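Local coordinates for protein (aminopeptidase) (Ochrobactrum anthropi, PDB 1B65) that probably cleaves L-amino acids from the N-termini of peptides and hydrolyses D-alanine esters and amides, using a variant of the Ntn hydrolase fold, at residues Glu46-Pro49 with Pro54-Ser57; Pro10-Arg13 with Pro18-Gly21. All coordinates share one frame; numbering follows the deposited sequence.

Interaction 1. Residues Glu46-Pro49 with Pro54-Ser57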
ATOM      1  N   GLU A  46      41.386  -5.716 -15.957  1.00 23.11           N
ATOM      2  CA  GLU A  46      42.457  -5.076 -15.203  1.00 26.89           C
ATOM      3  C   GLU A  46      41.856  -3.788 -14.643  1.00 25.60           C
ATOM      4  O   GLU A  46      40.960  -3.191 -15.231  1.00 25.04           O
ATOM      5  CB  GLU A  46      43.716  -4.837 -16.015  1.00 30.51           C
ATOM      6  CG  GLU A  46      43.846  -3.604 -16.862  1.00 36.68           C
ATOM      7  CD  GLU A  46      45.030  -3.675 -17.822  1.00 40.72           C
ATOM      8  OE1 GLU A  46      45.484  -4.818 -18.091  1.00 41.81           O
ATOM      9  OE2 GLU A  46      45.509  -2.616 -18.307  1.00 42.08           O
ATOM     10  N   PRO A  47      42.343  -3.375 -13.477  1.00 25.23           N
ATOM     11  CA  PRO A  47      41.794  -2.204 -12.825  1.00 25.35           C
ATOM     12  C   PRO A  47      42.091  -0.918 -13.560  1.00 26.68           C
ATOM     13  O   PRO A  47      43.124  -0.813 -14.233  1.00 27.90           O
ATOM     14  CB  PRO A  47      42.401  -2.222 -11.430  1.00 24.69           C
ATOM     15  CG  PRO A  47      43.191  -3.473 -11.294  1.00 25.24           C
ATOM     16  CD  PRO A  47      43.394  -4.039 -12.684  1.00 23.83           C
ATOM     17  N   ARG A  48      41.198   0.049 -13.466  1.00 25.97           N
ATOM     18  CA  ARG A  48      41.468   1.374 -14.012  1.00 28.49           C
ATOM     19  C   ARG A  48      42.452   2.039 -13.036  1.00 29.74           C
ATOM     20  O   ARG A  48      42.661   1.579 -11.918  1.00 29.19           O
ATOM     21  CB  ARG A  48      40.185   2.152 -14.213  1.00 28.34           C
ATOM     22  CG  ARG A  48      39.231   1.470 -15.182  1.00 27.87           C
ATOM     23  CD  ARG A  48      37.861   2.134 -15.160  1.00 28.17           C
ATOM     24  NE  ARG A  48      37.028   1.656 -16.274  1.00 28.70           N
ATOM     25  CZ  ARG A  48      35.887   2.257 -16.615  1.00 28.45           C
ATOM     26  NH1 ARG A  48      35.425   3.336 -15.975  1.00 26.76           N
ATOM     27  NH2 ARG A  48      35.187   1.750 -17.623  1.00 27.57           N
ATOM     28  N   PRO A  49      43.164   3.050 -13.508  1.00 32.53           N
ATOM     29  CA  PRO A  49      44.183   3.713 -12.694  1.00 34.03           C
ATOM     30  C   PRO A  49      43.616   4.204 -11.370  1.00 34.68           C
ATOM     31  O   PRO A  49      42.583   4.878 -11.338  1.00 35.36           O
ATOM     32  CB  PRO A  49      44.661   4.868 -13.544  1.00 34.58           C
ATOM     33  CG  PRO A  49      44.120   4.679 -14.918  1.00 35.06           C
ATOM     34  CD  PRO A  49      43.049   3.625 -14.860  1.00 34.01           C
ATOM     35  N   PRO A  54      38.622  -4.669 -11.215  1.00 21.66           N
ATOM     36  CA  PRO A  54      38.179  -4.369 -12.552  1.00 20.69           C
ATOM     37  C   PRO A  54      36.684  -4.003 -12.588  1.00 18.31           C
ATOM     38  O   PRO A  54      35.924  -4.402 -11.715  1.00 18.41           O
ATOM     39  CB  PRO A  54      38.431  -5.642 -13.349  1.00 21.53           C
ATOM     40  CG  PRO A  54      38.895  -6.674 -12.397  1.00 23.92           C
ATOM     41  CD  PRO A  54      38.734  -6.131 -10.999  1.00 23.40           C
ATOM     42  N   ALA A  55      36.335  -3.342 -13.658  1.00 17.16           N
ATOM     43  CA  ALA A  55      34.957  -2.916 -13.892  1.00 17.79           C
ATOM     44  C   ALA A  55      34.315  -3.899 -14.867  1.00 15.40           C
ATOM     45  O   ALA A  55      34.805  -4.152 -15.956  1.00 15.27           O
ATOM     46  CB  ALA A  55      34.966  -1.524 -14.508  1.00 17.24           C
ATOM     47  N   ARG A  56      33.225  -4.529 -14.407  1.00 15.85           N
ATOM     48  CA  ARG A  56      32.395  -5.376 -15.227  1.00 14.05           C
ATOM     49  C   ARG A  56      30.936  -4.916 -14.927  1.00 13.90           C
ATOM     50  O   ARG A  56      30.489  -5.311 -13.868  1.00 16.56           O
ATOM     51  CB  ARG A  56      32.488  -6.860 -14.883  1.00 17.09           C
ATOM     52  CG  ARG A  56      33.839  -7.440 -15.352  1.00 19.98           C
ATOM     53  CD  ARG A  56      34.768  -7.651 -14.216  1.00 21.60           C
ATOM     54  NE  ARG A  56      35.986  -8.449 -14.493  1.00 20.77           N
ATOM     55  CZ  ARG A  56      36.504  -9.198 -13.529  1.00 21.51           C
ATOM     56  NH1 ARG A  56      35.930  -9.241 -12.328  1.00 21.36           N
ATOM     57  NH2 ARG A  56      37.607  -9.932 -13.726  1.00 19.74           N
ATOM     58  N   SER A  57      30.374  -4.079 -15.772  1.00 13.68           N
ATOM     59  CA  SER A  57      29.017  -3.579 -15.498  1.00 12.84           C
ATOM     60  C   SER A  57      28.413  -3.082 -16.795  1.00 14.46           C
ATOM     61  O   SER A  57      28.882  -3.365 -17.903  1.00 13.69           O
ATOM     62  CB  SER A  57      29.099  -2.472 -14.447  1.00 14.38           C
ATOM     63  OG  SER A  57      27.841  -2.266 -13.777  1.00 13.01           O
TER
HETATM   64  O   HOH W   1      38.569  -2.030 -14.940  1.00 17.85           O

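Interaction 2. Residues Pro10-Arg13 with Pro18-Gly21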
ATOM      1  N   PRO A  10      22.937 -21.503 -28.213  1.00 30.06           N
ATOM      2  CA  PRO A  10      21.657 -22.134 -27.911  1.00 26.05           C
ATOM      3  C   PRO A  10      21.030 -21.328 -26.759  1.00 21.98           C
ATOM      4  O   PRO A  10      21.757 -20.810 -25.911  1.00 19.90           O
ATOM      5  CB  PRO A  10      22.015 -23.497 -27.351  1.00 27.96           C
ATOM      6  CG  PRO A  10      23.402 -23.335 -26.822  1.00 29.24           C
ATOM      7  CD  PRO A  10      24.061 -22.346 -27.753  1.00 29.57           C
ATOM      8  N   ARG A  11      19.711 -21.309 -26.717  1.00 18.82           N
ATOM      9  CA  ARG A  11      18.998 -20.722 -25.562  1.00 17.56           C
ATOM     10  C   ARG A  11      18.428 -21.899 -24.804  1.00 16.63           C
ATOM     11  O   ARG A  11      18.635 -23.060 -25.241  1.00 16.72           O
ATOM     12  CB  ARG A  11      17.931 -19.734 -26.050  1.00 15.01           C
ATOM     13  CG  ARG A  11      18.549 -18.543 -26.784  1.00 13.77           C
ATOM     14  CD  ARG A  11      17.419 -17.658 -27.337  1.00 13.84           C
ATOM     15  NE  ARG A  11      16.908 -16.803 -26.238  1.00 13.12           N
ATOM     16  CZ  ARG A  11      15.789 -16.064 -26.444  1.00 13.98           C
ATOM     17  NH1 ARG A  11      15.164 -16.136 -27.601  1.00 13.14           N
ATOM     18  NH2 ARG A  11      15.369 -15.287 -25.462  1.00 12.67           N
ATOM     19  N   ALA A  12      17.674 -21.721 -23.708  1.00 15.87           N
ATOM     20  CA  ALA A  12      17.230 -22.862 -22.931  1.00 17.74           C
ATOM     21  C   ALA A  12      16.417 -23.844 -23.762  1.00 17.87           C
ATOM     22  O   ALA A  12      16.617 -25.043 -23.604  1.00 18.43           O
ATOM     23  CB  ALA A  12      16.395 -22.500 -21.703  1.00 18.43           C
ATOM     24  N   ARG A  13      15.487 -23.380 -24.612  1.00 16.85           N
ATOM     25  CA  ARG A  13      14.680 -24.323 -25.382  1.00 18.60           C
ATOM     26  C   ARG A  13      15.569 -25.182 -26.279  1.00 19.99           C
ATOM     27  O   ARG A  13      15.230 -26.336 -26.536  1.00 19.64           O
ATOM     28  CB  ARG A  13      13.650 -23.636 -26.285  1.00 18.07           C
ATOM     29  CG  ARG A  13      12.496 -23.106 -25.438  1.00 18.41           C
ATOM     30  CD  ARG A  13      11.514 -22.330 -26.349  1.00 19.93           C
ATOM     31  NE  ARG A  13      10.533 -21.696 -25.463  1.00 18.40           N
ATOM     32  CZ  ARG A  13       9.255 -21.976 -25.446  1.00 19.29           C
ATOM     33  NH1 ARG A  13       8.764 -22.863 -26.314  1.00 21.19           N
ATOM     34  NH2 ARG A  13       8.461 -21.336 -24.603  1.00 18.45           N
ATOM     35  N   PRO A  18      12.142 -28.328 -20.961  1.00 23.27           N
ATOM     36  CA  PRO A  18      10.741 -28.459 -21.275  1.00 24.01           C
ATOM     37  C   PRO A  18       9.884 -27.222 -21.101  1.00 24.54           C
ATOM     38  O   PRO A  18       8.907 -27.260 -20.365  1.00 25.75           O
ATOM     39  CB  PRO A  18      10.234 -29.561 -20.327  1.00 24.20           C
ATOM     40  CG  PRO A  18      11.158 -29.475 -19.160  1.00 24.05           C
ATOM     41  CD  PRO A  18      12.486 -28.986 -19.675  1.00 23.50           C
ATOM     42  N   PHE A  19      10.209 -26.149 -21.808  1.00 23.74           N
ATOM     43  CA  PHE A  19       9.385 -24.972 -21.713  1.00 25.19           C
ATOM     44  C   PHE A  19       8.097 -25.040 -22.517  1.00 29.96           C
ATOM     45  O   PHE A  19       7.803 -25.485 -23.584  1.00 31.02           O
ATOM     46  CB  PHE A  19      10.162 -23.711 -22.113  1.00 23.47           C
ATOM     47  CG  PHE A  19      11.033 -23.300 -20.953  1.00 21.88           C
ATOM     48  CD1 PHE A  19      10.469 -22.764 -19.805  1.00 21.05           C
ATOM     49  CD2 PHE A  19      12.401 -23.475 -20.989  1.00 21.12           C
ATOM     50  CE1 PHE A  19      11.251 -22.397 -18.721  1.00 21.52           C
ATOM     51  CE2 PHE A  19      13.190 -23.090 -19.932  1.00 20.68           C
ATOM     52  CZ  PHE A  19      12.635 -22.559 -18.775  1.00 22.90           C
ATOM     53  N   THR A  20       7.101 -24.471 -21.942  1.00 32.62           N
ATOM     54  CA  THR A  20       5.945 -23.737 -21.766  1.00 36.23           C
ATOM     55  C   THR A  20       5.587 -22.970 -23.040  1.00 34.29           C
ATOM     56  O   THR A  20       6.349 -22.154 -23.544  1.00 38.35           O
ATOM     57  CB  THR A  20       6.332 -22.694 -20.659  1.00 36.56           C
ATOM     58  OG1 THR A  20       7.714 -22.373 -20.916  1.00 42.38           O
ATOM     59  CG2 THR A  20       6.294 -23.239 -19.259  1.00 38.33           C
ATOM     60  N   GLY A  21       4.508 -23.252 -23.724  1.00 31.88           N
ATOM     61  CA  GLY A  21       3.875 -22.544 -24.769  1.00 25.33           C
ATOM     62  C   GLY A  21       4.526 -21.861 -25.949  1.00 21.85           C
ATOM     63  O   GLY A  21       5.746 -21.703 -26.134  1.00 22.14           O
TER
HETATM   64  O   HOH W   2       6.043 -24.707 -25.770  1.00 48.27           O

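Interaction 1. Residues Glu46-Pro49 with Pro54-Ser57
A β-hairpin connection brings Glu46, Pro47 and Arg48 against Pro54 and Ala55: it is the loop between strands 36-43 and 56-63, antiparallel neighbours at one border, within this chain, of the four-stranded sheet. Backbone bonding pairs Ser57 with Ile42 and Ala55 with Glu44; beyond that last pair the two chains part, and between 46-49 and 54-57 the contact is lighter, made by van der Waals touches and one water. The two chains' CA atoms come closest at Pro47 CA and Pro54 CA, 4.2 Å apart. Beside them the ring of Pro54 brings CB to 3.9 Å from Glu46 N. Arg48 reaches back toward the strand. With CG beside the backbone N (chi1 -60°) and the chain extended from CG to NE, it carries its guanidinium over Ala55, whose CB lies on one face, 4.2 Å from NE. That NE forms a salt bridge with Glu44, just past the end of strand 36-43. Within 54-57, Pro54 CG sits 3.6 Å above the centre of the Arg56 guanidinium, which is paired with Asp352. The backbones themselves are bridged by water 1, which donates to Glu46 O at 2.7 Å and accepts from Ala55 N at 2.9 Å.

Interaction 2. Residues Pro10-Arg13 with Pro18-Gly21
Arg13 shows how one long side chain can tie a segment to the chain a few residues further on, here through Phe19, Thr20 and Gly21. Its CB leads to a CG placed beside the backbone N (chi1 -74°), and from CG to NE the chain runs extended, crossing the Phe19 side chain at a slant. CG comes within 4.1 Å of Phe19 CB, and NE lies 3.9 Å from the same carbon. That methylene sits over one face of the guanidinium, offset toward its rim. The two flat groups are inclined by 25°, but it is CB that meets the guanidinium. NE makes a salt bridge to Glu334 of helix 322-342, on which this N-terminal loop is laid before it reaches strand 36-43: Ala12 touches Asn338, Phe19 touches Glu334 and Thr20 touches Asp330, contacts spaced about one helical turn apart. At the same time Ala12 CB packs obliquely on the Phe19 ring, 3.7 Å from CE2. Farther out, the guanidinium meets two backbone carbonyls near its edge. Arg13 NH2 donates to Gly21 O at 3.1 Å, the oxygen tilted 22° out of the guanidinium plane. Arg13 NH2 also approaches Thr20 O to an unusually short 2.5 Å, a length best treated as doubtful. Arg13 NH1 adds a weak bond to Gly21 O at 3.2 Å. A second weak bond runs from NH1 to water 2, which in turn donates to Phe19 O at 2.9 Å.

Both contacts are local, each joining segments separated by four loop residues, and they follow one another along the chain: interaction 2 closes before interaction 1 opens. Strand 36-43 lies between them in sequence. Interaction 2 belongs to the N-terminal loop that precedes this strand and rests on helix 322-342, whereas interaction 1 belongs to the turn that leaves it for strand 56-63 of the four-stranded sheet. Their centres are 35 Å apart and their nearest atoms about 20 Å, so they do not touch. They therefore lie in separate parts of the subunit, and no other chain of the four-chain assembly touches either contact.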